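Local coordinates for protein hydroxyindole o-methyltransferase (PDB 4A6D) that transfers a methyl group from S-adenosylmethionine to N-acetylserotonin, giving melatonin, and works as a homodimer, at residues 35-40 with 84-89. Residues are numbered along the deposited sequence; the frame is centred on the assembly and turned at random.
With SO4 (sulfate ion), chain G.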
loop_
_atom_site.group_PDB
_atom_site.type_symbol
_atom_site.label_atom_id
_atom_site.label_comp_id
_atom_site.label_asym_id
_atom_site.label_seq_id
_atom_site.Cartn_x
_atom_site.Cartn_y
_atom_site.Cartn_z
ATOM N N ASP A 35 -14.841 0.786 -16.589
ATOM C CA ASP A 35 -16.227 0.863 -17.068
ATOM C C ASP A 35 -16.304 1.640 -18.390
ATOM O O ASP A 35 -16.907 1.146 -19.345
ATOM C CB ASP A 35 -17.155 1.497 -16.013
ATOM C CG ASP A 35 -17.503 0.599 -14.841
ATOM O OD1 ASP A 35 -17.718 -0.620 -15.062
ATOM O OD2 ASP A 35 -17.644 1.127 -13.716
ATOM N N LEU A 36 -15.663 2.826 -18.446
ATOM C CA LEU A 36 -15.590 3.695 -19.623
ATOM C C LEU A 36 -14.968 2.960 -20.816
ATOM O O LEU A 36 -15.442 3.131 -21.942
ATOM C CB LEU A 36 -14.762 4.952 -19.295
ATOM C CG LEU A 36 -14.720 6.046 -20.366
ATOM C CD1 LEU A 36 -15.961 6.921 -20.294
ATOM C CD2 LEU A 36 -13.485 6.900 -20.215
ATOM N N LEU A 37 -13.907 2.150 -20.558
ATOM C CA LEU A 37 -13.207 1.351 -21.568
ATOM C C LEU A 37 -14.059 0.190 -22.073
ATOM O O LEU A 37 -13.929 -0.177 -23.238
ATOM C CB LEU A 37 -11.843 0.836 -21.063
ATOM C CG LEU A 37 -10.694 1.852 -20.978
ATOM C CD1 LEU A 37 -9.539 1.293 -20.188
ATOM C CD2 LEU A 37 -10.220 2.277 -22.353
ATOM N N ALA A 38 -14.919 -0.378 -21.209
ATOM C CA ALA A 38 -15.829 -1.483 -21.541
ATOM C C ALA A 38 -17.085 -0.988 -22.280
ATOM O O ALA A 38 -17.688 -1.756 -23.036
ATOM C CB ALA A 38 -16.225 -2.233 -20.278
ATOM N N GLU A 39 -17.463 0.293 -22.064
ATOM C CA GLU A 39 -18.626 0.949 -22.670
ATOM C C GLU A 39 -18.302 1.600 -24.012
ATOM O O GLU A 39 -19.214 1.882 -24.790
ATOM C CB GLU A 39 -19.235 1.976 -21.703
ATOM C CG GLU A 39 -20.079 1.335 -20.615
ATOM C CD GLU A 39 -20.702 2.289 -19.615
ATOM O OE1 GLU A 39 -19.965 2.803 -18.743
ATOM O OE2 GLU A 39 -21.935 2.499 -19.686
ATOM N N ALA A 40 -17.008 1.837 -24.276
ATOM C CA ALA A 40 -16.485 2.455 -25.499
ATOM C C ALA A 40 -16.675 1.541 -26.728
ATOM O O ALA A 40 -16.723 0.320 -26.559
ATOM C CB ALA A 40 -15.008 2.770 -25.315
ATOM N N TYR A 84 -5.640 2.556 -25.240
ATOM C CA TYR A 84 -5.779 1.635 -24.120
ATOM C C TYR A 84 -7.009 0.794 -24.231
ATOM O O TYR A 84 -8.033 1.258 -24.725
ATOM C CB TYR A 84 -5.780 2.415 -22.801
ATOM C CG TYR A 84 -4.555 3.288 -22.642
ATOM C CD1 TYR A 84 -4.528 4.589 -23.146
ATOM C CD2 TYR A 84 -3.396 2.792 -22.054
ATOM C CE1 TYR A 84 -3.373 5.371 -23.078
ATOM C CE2 TYR A 84 -2.240 3.571 -21.967
ATOM C CZ TYR A 84 -2.234 4.857 -22.483
ATOM O OH TYR A 84 -1.124 5.633 -22.328
ATOM N N ARG A 85 -6.908 -0.453 -23.772
ATOM C CA ARG A 85 -8.008 -1.405 -23.774
ATOM C C ARG A 85 -7.929 -2.261 -22.507
ATOM O O ARG A 85 -6.862 -2.345 -21.894
ATOM C CB ARG A 85 -7.999 -2.248 -25.073
ATOM C CG ARG A 85 -7.100 -3.482 -25.069
ATOM C CD ARG A 85 -6.955 -4.075 -26.458
ATOM N NE ARG A 85 -5.583 -4.522 -26.723
ATOM C CZ ARG A 85 -4.572 -3.722 -27.061
ATOM N NH1 ARG A 85 -4.759 -2.408 -27.166
ATOM N NH2 ARG A 85 -3.364 -4.223 -27.280
ATOM N N ASN A 86 -9.052 -2.875 -22.108
ATOM C CA ASN A 86 -9.111 -3.742 -20.934
ATOM C C ASN A 86 -8.420 -5.083 -21.205
ATOM O O ASN A 86 -8.273 -5.505 -22.364
ATOM C CB ASN A 86 -10.566 -3.988 -20.509
ATOM C CG ASN A 86 -11.182 -2.933 -19.622
ATOM O OD1 ASN A 86 -10.597 -2.483 -18.631
ATOM N ND2 ASN A 86 -12.428 -2.582 -19.909
ATOM N N THR A 87 -7.991 -5.736 -20.118
ATOM C CA THR A 87 -7.390 -7.072 -20.109
ATOM C C THR A 87 -8.501 -8.073 -19.734
ATOM O O THR A 87 -9.658 -7.672 -19.555
ATOM C CB THR A 87 -6.285 -7.140 -19.046
ATOM O OG1 THR A 87 -6.799 -6.635 -17.807
ATOM C CG2 THR A 87 -5.018 -6.426 -19.462
ATOM N N GLU A 88 -8.150 -9.364 -19.575
ATOM C CA GLU A 88 -9.117 -10.376 -19.141
ATOM C C GLU A 88 -9.423 -10.088 -17.679
ATOM O O GLU A 88 -10.586 -10.093 -17.288
ATOM C CB GLU A 88 -8.556 -11.797 -19.315
ATOM C CG GLU A 88 -8.662 -12.320 -20.739
ATOM C CD GLU A 88 -9.906 -13.114 -21.097
ATOM O OE1 GLU A 88 -10.885 -13.109 -20.313
ATOM O OE2 GLU A 88 -9.902 -13.736 -22.185
ATOM N N LEU A 89 -8.371 -9.719 -16.912
ATOM C CA LEU A 89 -8.396 -9.349 -15.495
ATOM C C LEU A 89 -9.401 -8.222 -15.212
ATOM O O LEU A 89 -10.266 -8.384 -14.363
ATOM C CB LEU A 89 -6.964 -8.900 -15.076
ATOM C CG LEU A 89 -6.608 -8.946 -13.582
ATOM C CD1 LEU A 89 -5.108 -8.981 -13.386
ATOM C CD2 LEU A 89 -7.212 -7.785 -12.818
HETATM S S SO4 G . -5.218 -10.198 -21.915
HETATM O O1 SO4 G . -5.709 -11.508 -22.382
HETATM O O2 SO4 G . -6.085 -9.151 -22.436
HETATM O O3 SO4 G . -5.250 -10.162 -20.445
HETATM O O4 SO4 G . -3.844 -9.984 -22.395
#
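Asn-86 reaches from segment 84-89 to the flank of helix 33-39 and meets Leu-37 and Ala-38 there. Its CB points at the helix, and chi1 of -84° sets CG beside the backbone N. CG then lies 4.1 Å from CB of Leu-37. The two polar atoms of the amide have different partners. ND2 packs against CB of Leu-37 at 3.7 Å and CB of Ala-38 at 3.8 Å, and donates a hydrogen bond to the carbonyl of Phe-34, one residue before 35-40. ND2 also lies 3.6 Å from the backbone N of Ala-38, a contact without a hydrogen bond. OD1 is hydrogen-bonded to OG of Ser-90 in helix 88-94. Bonds at both ends should fix the rotation of the amide.

Leu-37 is buried, and its methyl CD2 sits 3.4 Å from the carbonyl O of Tyr-84. The Leu-37 side chain also touches Leu-73 on the paired strand 73-78. The helix and strand segments run almost at right angles, at 93°, and their axes come within 7.9 Å.

Thr-87 is the N-cap of helix 88-94. A sulfate ion, probably from the crystallisation liquor, takes a nearly straight hydrogen bond from Glu-88 N to its O3, at 3.1 Å.

The contact packs a short helix across a two-stranded antiparallel hairpin. This fits the winged-helix type of dimerisation domain of cation-independent O-methyltransferases, with 73-78 and 81-86 probably forming the wing.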